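Local structure of pullulanase (Bacillus acidopullulyticus, 2WAN) at residues L126-M131 and T271-L276; A158-P163 and A267-N272; S115-D120 and H298-R303. The protein hydrolyses alpha-1,6-glucosidic linkages in pullulan and in branched starch polysaccharides, as a multidomain glycoside hydrolase with an alpha-amylase-type catalytic barrel. One frame throughout, in Å; residues are numbered along the deposited sequence.

Interaction 1: L126-M131 and T271-L276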
loop_
_atom_site.group_PDB
_atom_site.type_symbol
_atom_site.label_atom_id
_atom_site.label_comp_id
_atom_site.label_asym_id
_atom_site.label_seq_id
_atom_site.Cartn_x
_atom_site.Cartn_y
_atom_site.Cartn_z
ATOM N N LEU A 126 -21.601 16.393 -12.071
ATOM C CA LEU A 126 -20.985 15.625 -13.150
ATOM C C LEU A 126 -21.957 14.546 -13.594
ATOM O O LEU A 126 -22.237 13.611 -12.846
ATOM C CB LEU A 126 -19.654 15.002 -12.685
ATOM C CG LEU A 126 -18.923 14.123 -13.713
ATOM C CD1 LEU A 126 -18.153 15.002 -14.694
ATOM C CD2 LEU A 126 -17.965 13.147 -13.037
ATOM N N ALA A 127 -22.479 14.673 -14.813
ATOM C CA ALA A 127 -23.532 13.776 -15.290
ATOM C C ALA A 127 -23.151 12.987 -16.536
ATOM O O ALA A 127 -22.645 13.554 -17.505
ATOM C CB ALA A 127 -24.828 14.560 -15.533
ATOM N N LYS A 128 -23.425 11.686 -16.496
ATOM C CA LYS A 128 -23.166 10.777 -17.609
ATOM C C LYS A 128 -24.453 10.462 -18.368
ATOM O O LYS A 128 -25.479 10.130 -17.766
ATOM C CB LYS A 128 -22.520 9.480 -17.104
ATOM C CG LYS A 128 -22.167 8.460 -18.193
ATOM C CD LYS A 128 -20.871 8.830 -18.907
ATOM C CE LYS A 128 -20.749 8.114 -20.247
ATOM N NZ LYS A 128 -20.978 6.644 -20.163
ATOM N N LEU A 129 -24.386 10.535 -19.698
ATOM C CA LEU A 129 -25.550 10.256 -20.543
ATOM C C LEU A 129 -25.380 8.938 -21.294
ATOM O O LEU A 129 -24.269 8.579 -21.689
ATOM C CB LEU A 129 -25.768 11.403 -21.533
ATOM C CG LEU A 129 -25.542 12.834 -21.029
ATOM C CD1 LEU A 129 -25.325 13.787 -22.189
ATOM C CD2 LEU A 129 -26.693 13.310 -20.141
ATOM N N SER A 130 -26.488 8.226 -21.495
ATOM C CA SER A 130 -26.473 6.939 -22.195
ATOM C C SER A 130 -26.170 7.059 -23.696
ATOM O O SER A 130 -25.886 6.056 -24.360
ATOM C CB SER A 130 -27.793 6.199 -21.981
ATOM O OG SER A 130 -28.888 6.989 -22.409
ATOM N N MET A 131 -26.249 8.281 -24.219
ATOM C CA MET A 131 -25.823 8.592 -25.591
ATOM C C MET A 131 -25.413 10.063 -25.693
ATOM O O MET A 131 -25.909 10.896 -24.931
ATOM C CB MET A 131 -26.906 8.227 -26.619
ATOM C CG MET A 131 -28.290 8.802 -26.351
ATOM S SD MET A 131 -29.480 8.365 -27.648
ATOM C CE MET A 131 -29.723 6.610 -27.359
ATOM N N THR A 271 -20.708 15.437 -26.571
ATOM C CA THR A 271 -20.262 14.771 -25.335
ATOM C C THR A 271 -21.340 13.896 -24.693
ATOM O O THR A 271 -22.540 14.150 -24.853
ATOM C CB THR A 271 -19.718 15.804 -24.297
ATOM O OG1 THR A 271 -19.150 15.117 -23.170
ATOM C CG2 THR A 271 -20.820 16.765 -23.814
ATOM N N ASN A 272 -20.901 12.861 -23.973
ATOM C CA ASN A 272 -21.801 12.023 -23.187
ATOM C C ASN A 272 -21.514 12.178 -21.689
ATOM O O ASN A 272 -21.986 11.390 -20.869
ATOM C CB ASN A 272 -21.710 10.553 -23.620
ATOM C CG ASN A 272 -20.342 9.931 -23.348
ATOM O OD1 ASN A 272 -19.403 10.607 -22.926
ATOM N ND2 ASN A 272 -20.230 8.636 -23.598
ATOM N N LEU A 273 -20.725 13.198 -21.361
ATOM C CA LEU A 273 -20.289 13.468 -19.987
ATOM C C LEU A 273 -20.199 14.965 -19.773
ATOM O O LEU A 273 -19.311 15.637 -20.317
ATOM C CB LEU A 273 -18.933 12.806 -19.712
ATOM C CG LEU A 273 -18.412 12.802 -18.268
ATOM C CD1 LEU A 273 -19.358 12.030 -17.353
ATOM C CD2 LEU A 273 -17.018 12.189 -18.255
ATOM N N VAL A 274 -21.112 15.481 -18.953
ATOM C CA VAL A 274 -21.301 16.914 -18.810
ATOM C C VAL A 274 -21.005 17.401 -17.396
ATOM O O VAL A 274 -21.368 16.747 -16.415
ATOM C CB VAL A 274 -22.761 17.319 -19.187
ATOM C CG1 VAL A 274 -22.921 18.832 -19.184
ATOM C CG2 VAL A 274 -23.148 16.746 -20.544
ATOM N N GLN A 275 -20.345 18.550 -17.309
ATOM C CA GLN A 275 -20.150 19.251 -16.050
ATOM C C GLN A 275 -21.116 20.434 -15.964
ATOM O O GLN A 275 -21.028 21.371 -16.764
ATOM C CB GLN A 275 -18.709 19.741 -15.921
ATOM C CG GLN A 275 -18.438 20.499 -14.631
ATOM C CD GLN A 275 -17.052 21.110 -14.574
ATOM O OE1 GLN A 275 -16.873 22.208 -14.055
ATOM N NE2 GLN A 275 -16.064 20.400 -15.103
ATOM N N LEU A 276 -22.023 20.381 -14.986
ATOM C CA LEU A 276 -23.066 21.399 -14.801
ATOM C C LEU A 276 -22.766 22.338 -13.643
ATOM O O LEU A 276 -22.353 21.903 -12.564
ATOM C CB LEU A 276 -24.435 20.728 -14.579
ATOM C CG LEU A 276 -24.889 19.715 -15.633
ATOM C CD1 LEU A 276 -26.097 18.901 -15.173
ATOM C CD2 LEU A 276 -25.189 20.414 -16.961
HETATM O O HOH W 1 -19.225 5.707 -22.605
HETATM O O HOH W 2 -22.518 7.089 -23.218
#
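Lys128 lies alongside Asn272, both side chains pointing the same way, at the end of a short antiparallel ladder. The lysine starts with CG anti to the backbone N (chi1 -178°), then bends at chi2, and its methylenes run over the neighbouring strand: CD sits 3.4 Å from Asn272 O, and CE is equally near the amide nitrogen ND2 of Asn272. The same CD also packs on CD1 of Leu273, whose side chain crosses the lysine at about a right angle. At the polar end two waters join the pair. One accepts from Lys128 NZ at 3.1 Å and more weakly from Asn272 ND2; the other accepts firmly from ND2, weakly from NZ, and donates to Leu129 O. Lys128 NZ has a further partner in Asn579 OD1, which ties this face of the sheet to a residue far along the chain. An alanine in place of Lys128 would probably leave Asn579 OD1 without this donor, take from Leu273 CD1 and Asn272 the packing of CD and CE, and cost both waters a partner.

The backbone beneath is regular. Ala127 and Val274 exchange two nearly straight bonds, Ala127 N to Val274 O at 2.8 Å and Val274 N to Ala127 O at 2.9 Å, and Leu129 N reaches Asn272 O before both chains turn away. On the face of Lys128, Leu126 CD1 meets Leu273 CD1 at 4.2 Å. On the face of Ala127, Leu129 CD1 touches Val274 CG2 at 4.0 Å, and this is the buried side, where Phe142 of strand 142-146 packs on both residues. Strands 124-129 and 273-278 are neighbours in a seven-stranded mixed sheet whose first and last strands also pair, with strand 114-121 beside the first and strand 152-160 beside the second.

Interaction 2: A158-P163 and A267-N272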
loop_
_atom_site.group_PDB
_atom_site.type_symbol
_atom_site.label_atom_id
_atom_site.label_comp_id
_atom_site.label_asym_id
_atom_site.label_seq_id
_atom_site.Cartn_x
_atom_site.Cartn_y
_atom_site.Cartn_z
ATOM N N ALA A 158 -23.365 24.476 -18.883
ATOM C CA ALA A 158 -23.191 23.065 -19.195
ATOM C C ALA A 158 -22.029 22.892 -20.169
ATOM O O ALA A 158 -22.113 23.308 -21.331
ATOM C CB ALA A 158 -24.472 22.477 -19.770
ATOM N N VAL A 159 -20.939 22.301 -19.683
ATOM C CA VAL A 159 -19.751 22.060 -20.508
ATOM C C VAL A 159 -19.419 20.570 -20.539
ATOM O O VAL A 159 -19.920 19.802 -19.709
ATOM C CB VAL A 159 -18.525 22.902 -20.041
ATOM C CG1 VAL A 159 -18.871 24.390 -19.981
ATOM C CG2 VAL A 159 -17.977 22.408 -18.683
ATOM N N SER A 160 -18.603 20.151 -21.505
ATOM C CA SER A 160 -18.120 18.771 -21.522
ATOM C C SER A 160 -17.067 18.574 -20.440
ATOM O O SER A 160 -16.213 19.440 -20.228
ATOM C CB SER A 160 -17.506 18.396 -22.865
ATOM O OG SER A 160 -17.111 17.027 -22.858
ATOM N N ALA A 161 -17.128 17.424 -19.775
ATOM C CA ALA A 161 -16.187 17.101 -18.704
ATOM C C ALA A 161 -14.971 16.337 -19.238
ATOM O O ALA A 161 -13.977 16.152 -18.519
ATOM C CB ALA A 161 -16.886 16.303 -17.607
ATOM N N ASN A 162 -15.055 15.896 -20.494
ATOM C CA ASN A 162 -13.948 15.201 -21.137
ATOM C C ASN A 162 -12.708 16.073 -21.193
ATOM O O ASN A 162 -12.786 17.232 -21.588
ATOM C CB ASN A 162 -14.334 14.745 -22.540
ATOM C CG ASN A 162 -15.452 13.732 -22.532
ATOM O OD1 ASN A 162 -15.604 12.970 -21.580
ATOM N ND2 ASN A 162 -16.246 13.715 -23.595
ATOM N N PRO A 163 -11.555 15.524 -20.775
ATOM C CA PRO A 163 -10.318 16.293 -20.861
ATOM C C PRO A 163 -9.903 16.457 -22.326
ATOM O O PRO A 163 -10.304 15.653 -23.173
ATOM C CB PRO A 163 -9.308 15.433 -20.091
ATOM C CG PRO A 163 -9.867 14.041 -20.143
ATOM C CD PRO A 163 -11.355 14.181 -20.194
ATOM N N ALA A 267 -21.332 25.607 -26.680
ATOM C CA ALA A 267 -22.252 25.237 -27.749
ATOM C C ALA A 267 -21.486 24.624 -28.928
ATOM O O ALA A 267 -20.465 25.163 -29.355
ATOM C CB ALA A 267 -23.053 26.452 -28.198
ATOM N N GLY A 268 -21.973 23.494 -29.435
ATOM C CA GLY A 268 -21.285 22.777 -30.509
ATOM C C GLY A 268 -20.543 21.521 -30.073
ATOM O O GLY A 268 -20.539 20.522 -30.793
ATOM N N VAL A 269 -19.923 21.565 -28.891
ATOM C CA VAL A 269 -19.204 20.403 -28.337
ATOM C C VAL A 269 -20.136 19.196 -28.209
ATOM O O VAL A 269 -21.252 19.311 -27.700
ATOM C CB VAL A 269 -18.549 20.731 -26.951
ATOM C CG1 VAL A 269 -17.795 19.523 -26.393
ATOM C CG2 VAL A 269 -17.608 21.931 -27.056
ATOM N N GLN A 270 -19.680 18.046 -28.693
ATOM C CA GLN A 270 -20.431 16.799 -28.568
ATOM C C GLN A 270 -19.837 15.988 -27.417
ATOM O O GLN A 270 -18.610 15.877 -27.295
ATOM C CB GLN A 270 -20.402 16.002 -29.877
ATOM C CG GLN A 270 -20.970 16.778 -31.072
ATOM C CD GLN A 270 -20.753 16.070 -32.398
ATOM O OE1 GLN A 270 -21.177 14.928 -32.586
ATOM N NE2 GLN A 270 -20.095 16.755 -33.332
ATOM N N THR A 271 -20.708 15.437 -26.571
ATOM C CA THR A 271 -20.262 14.771 -25.335
ATOM C C THR A 271 -21.340 13.896 -24.693
ATOM O O THR A 271 -22.540 14.150 -24.853
ATOM C CB THR A 271 -19.718 15.804 -24.297
ATOM O OG1 THR A 271 -19.150 15.117 -23.170
ATOM C CG2 THR A 271 -20.820 16.765 -23.814
ATOM N N ASN A 272 -20.901 12.861 -23.973
ATOM C CA ASN A 272 -21.801 12.023 -23.187
ATOM C C ASN A 272 -21.514 12.178 -21.689
ATOM O O ASN A 272 -21.986 11.390 -20.869
ATOM C CB ASN A 272 -21.710 10.553 -23.620
ATOM C CG ASN A 272 -20.342 9.931 -23.348
ATOM O OD1 ASN A 272 -19.403 10.607 -22.926
ATOM N ND2 ASN A 272 -20.230 8.636 -23.598
HETATM O O HOH W 3 -16.405 16.214 -25.326
HETATM O O HOH W 4 -18.232 12.197 -25.092
#
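Ser160 sets its hydroxymethyl group against the side chain of Thr271, CB to CB at 3.7 Å, and its hydroxyl against the threonine hydroxyl. With OG of Ser160 and OG1 of Thr271 each anti to their own backbone N (chi1 -177° and -173°), the two hydroxyls point into the gap between the segments and meet at 2.8 Å in a hydrogen bond whose proton cannot be assigned with certainty. Val269 adds the apolar part, its CG1 resting 3.7 Å from Ser160 CB, so two residues of segment 267-272 touch the same CB.

Asn162 approaches Thr271 obliquely, and its amide nitrogen serves water more than protein. ND2 gives one N-H to a water that also meets Ser160 OG at 2.7 Å and donates to Gln270 O. Another water accepts from ND2 at 2.9 Å and from the backbone N of Asn272. A weak bond from Asn162 N to Ser160 OG, at 3.3 Å, spans the turn after strand 152-160.

Here a strand end is joined to a corner of the chain by side chains and solvent, with no backbone ladder between the two segments. Thr271 OG1 donates to Leu273 O, which implies that toward Ser160 it would probably act as acceptor, although the serine proton also has the water within reach; the weak N-H bond from Asn162 adds little to this hydrated junction.

Interaction 3: S115-D120 and H298-R303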
loop_
_atom_site.group_PDB
_atom_site.type_symbol
_atom_site.label_atom_id
_atom_site.label_comp_id
_atom_site.label_asym_id
_atom_site.label_seq_id
_atom_site.Cartn_x
_atom_site.Cartn_y
_atom_site.Cartn_z
ATOM N N SER A 115 -27.425 8.386 -16.973
ATOM C CA SER A 115 -27.148 7.076 -16.360
ATOM C C SER A 115 -26.470 7.159 -14.978
ATOM O O SER A 115 -26.459 6.180 -14.232
ATOM C CB SER A 115 -26.354 6.164 -17.308
ATOM O OG SER A 115 -25.093 6.725 -17.618
ATOM N N ASN A 116 -25.903 8.320 -14.669
ATOM C CA ASN A 116 -25.268 8.599 -13.373
ATOM C C ASN A 116 -25.091 10.092 -13.180
ATOM O O ASN A 116 -24.911 10.829 -14.155
ATOM C CB ASN A 116 -23.887 7.922 -13.255
ATOM C CG ASN A 116 -23.386 7.860 -11.810
ATOM O OD1 ASN A 116 -23.832 7.021 -11.031
ATOM N ND2 ASN A 116 -22.460 8.738 -11.458
ATOM N N ALA A 117 -25.128 10.546 -11.926
ATOM C CA ALA A 117 -24.852 11.946 -11.607
ATOM C C ALA A 117 -24.262 12.119 -10.210
ATOM O O ALA A 117 -24.764 11.537 -9.236
ATOM C CB ALA A 117 -26.110 12.807 -11.754
ATOM N N TYR A 118 -23.205 12.926 -10.133
ATOM C CA TYR A 118 -22.502 13.191 -8.881
ATOM C C TYR A 118 -22.474 14.676 -8.585
ATOM O O TYR A 118 -22.234 15.487 -9.477
ATOM C CB TYR A 118 -21.045 12.698 -8.961
ATOM C CG TYR A 118 -20.832 11.208 -8.880
ATOM C CD1 TYR A 118 -21.512 10.424 -7.927
ATOM C CD2 TYR A 118 -19.906 10.577 -9.716
ATOM C CE1 TYR A 118 -21.297 9.064 -7.830
ATOM C CE2 TYR A 118 -19.672 9.218 -9.623
ATOM C CZ TYR A 118 -20.371 8.457 -8.671
ATOM O OH TYR A 118 -20.160 7.103 -8.563
ATOM N N LEU A 119 -22.690 15.028 -7.324
ATOM C CA LEU A 119 -22.476 16.379 -6.861
ATOM C C LEU A 119 -21.025 16.446 -6.385
ATOM O O LEU A 119 -20.690 15.961 -5.288
ATOM C CB LEU A 119 -23.478 16.725 -5.742
ATOM C CG LEU A 119 -23.543 18.165 -5.219
ATOM C CD1 LEU A 119 -23.964 19.162 -6.335
ATOM C CD2 LEU A 119 -24.494 18.256 -4.019
ATOM N N ASP A 120 -20.158 17.015 -7.224
ATOM C CA ASP A 120 -18.707 16.993 -6.973
ATOM C C ASP A 120 -18.142 18.286 -6.425
ATOM O O ASP A 120 -16.958 18.360 -6.109
ATOM C CB ASP A 120 -17.927 16.559 -8.227
ATOM C CG ASP A 120 -17.927 15.051 -8.426
ATOM O OD1 ASP A 120 -18.046 14.287 -7.430
ATOM O OD2 ASP A 120 -17.798 14.613 -9.588
ATOM N N HIS A 298 -32.181 11.262 -13.382
ATOM C CA HIS A 298 -31.409 10.426 -12.451
ATOM C C HIS A 298 -31.137 11.168 -11.148
ATOM O O HIS A 298 -30.972 12.384 -11.136
ATOM C CB HIS A 298 -30.070 10.001 -13.070
ATOM C CG HIS A 298 -29.468 8.781 -12.438
ATOM N ND1 HIS A 298 -28.661 8.837 -11.321
ATOM C CD2 HIS A 298 -29.563 7.469 -12.766
ATOM C CE1 HIS A 298 -28.283 7.615 -10.990
ATOM N NE2 HIS A 298 -28.820 6.766 -11.848
ATOM N N ASN A 299 -31.075 10.418 -10.053
ATOM C CA ASN A 299 -30.625 10.962 -8.777
ATOM C C ASN A 299 -29.199 11.505 -8.867
ATOM O O ASN A 299 -28.373 10.967 -9.618
ATOM C CB ASN A 299 -30.689 9.874 -7.705
ATOM C CG ASN A 299 -30.213 10.365 -6.349
ATOM O OD1 ASN A 299 -30.890 11.155 -5.683
ATOM N ND2 ASN A 299 -29.041 9.903 -5.937
ATOM N N ILE A 300 -28.936 12.573 -8.119
ATOM C CA ILE A 300 -27.598 13.150 -7.981
ATOM C C ILE A 300 -27.046 12.735 -6.614
ATOM O O ILE A 300 -27.545 13.172 -5.563
ATOM C CB ILE A 300 -27.605 14.699 -8.052
ATOM C CG1 ILE A 300 -28.397 15.213 -9.264
ATOM C CG2 ILE A 300 -26.177 15.257 -8.053
ATOM C CD1 ILE A 300 -28.691 16.713 -9.212
ATOM N N LEU A 301 -26.023 11.888 -6.628
ATOM C CA LEU A 301 -25.438 11.402 -5.383
ATOM C C LEU A 301 -24.304 12.319 -4.994
ATOM O O LEU A 301 -23.445 12.611 -5.821
ATOM C CB LEU A 301 -24.920 9.972 -5.538
ATOM C CG LEU A 301 -24.497 9.288 -4.229
ATOM C CD1 LEU A 301 -25.721 8.774 -3.477
ATOM C CD2 LEU A 301 -23.544 8.143 -4.558
ATOM N N PRO A 302 -24.294 12.796 -3.736
ATOM C CA PRO A 302 -23.162 13.593 -3.293
ATOM C C PRO A 302 -21.860 12.769 -3.343
ATOM O O PRO A 302 -21.835 11.632 -2.871
ATOM C CB PRO A 302 -23.539 13.942 -1.842
ATOM C CG PRO A 302 -25.056 13.891 -1.847
ATOM C CD PRO A 302 -25.352 12.720 -2.710
ATOM N N ARG A 303 -20.823 13.321 -3.966
ATOM C CA ARG A 303 -19.502 12.677 -3.970
ATOM C C ARG A 303 -18.457 13.698 -3.524
ATOM O O ARG A 303 -18.280 13.912 -2.333
ATOM C CB ARG A 303 -19.171 12.017 -5.323
ATOM C CG ARG A 303 -17.817 11.254 -5.329
ATOM C CD ARG A 303 -17.539 10.539 -6.656
ATOM N NE ARG A 303 -17.298 11.479 -7.755
ATOM C CZ ARG A 303 -16.739 11.157 -8.922
ATOM N NH1 ARG A 303 -16.339 9.915 -9.165
ATOM N NH2 ARG A 303 -16.583 12.092 -9.858
#
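Arg303 and Asp120 form a salt bridge, the guanidinium gripping the carboxylate side-on. NE meets OD1 of Asp120 at 2.9 Å on its syn lone pair, almost straight at 177°, while NH2 reaches OD2 at 2.8 Å; the two planes are nearly coplanar. A bend at chi3 (68°) turns NE out of an otherwise extended chain.

Stacking fixes the same arginine from another side. Its CD stands over the centre of the Tyr118 ring in a CH-pi contact, 3.8 Å from the centroid, and the guanidinium is only 20° from the ring plane; Asn116 ND2 lies over the opposite face. Tyr118 OH bonds Gln571 and Thr576, the latter shared with Arg303 NH1. Farther along, Asn116 CA packs over the face of the His298 ring, which is oriented by a bond from ND1 to Asn299 O.

Apolar contacts line the buried side, where Ile300 CG2 meets Leu119 CB at 3.8 Å.

Backbone bonds complete the pairing: Leu301 N to Ala117 O, Leu119 N to Leu301 O and Arg303 N to Leu119 O. This alternation is the signature of parallel beta pairing, here joining the first and last strands of an otherwise antiparallel, seven-stranded sheet.

In the fold
All three contacts reach the same seven-stranded sheet; interactions 1 and 3 pair its strands, while interaction 2 joins its strand 152-160 to the short strand 270-271, which pairs elsewhere. Interactions 1 and 2 have centres about 8 Å apart and share Thr271 and Asn272, and Gln275 N lies 2.7 Å from Val159 O where strands 273-278 and 152-160 meet. Interaction 3 is centred about 11 Å from interaction 1 and is reached through strand 124-129, with Leu126 N 2.8 Å from Tyr118 O. Leu126 CD2 packs beside Arg303 NH2 at 3.6 Å. Interactions 2 and 3 do not touch, their centres about 17 Å apart. A glycerol, probably from crystallisation, lies about 4 Å from the Arg303 side chain.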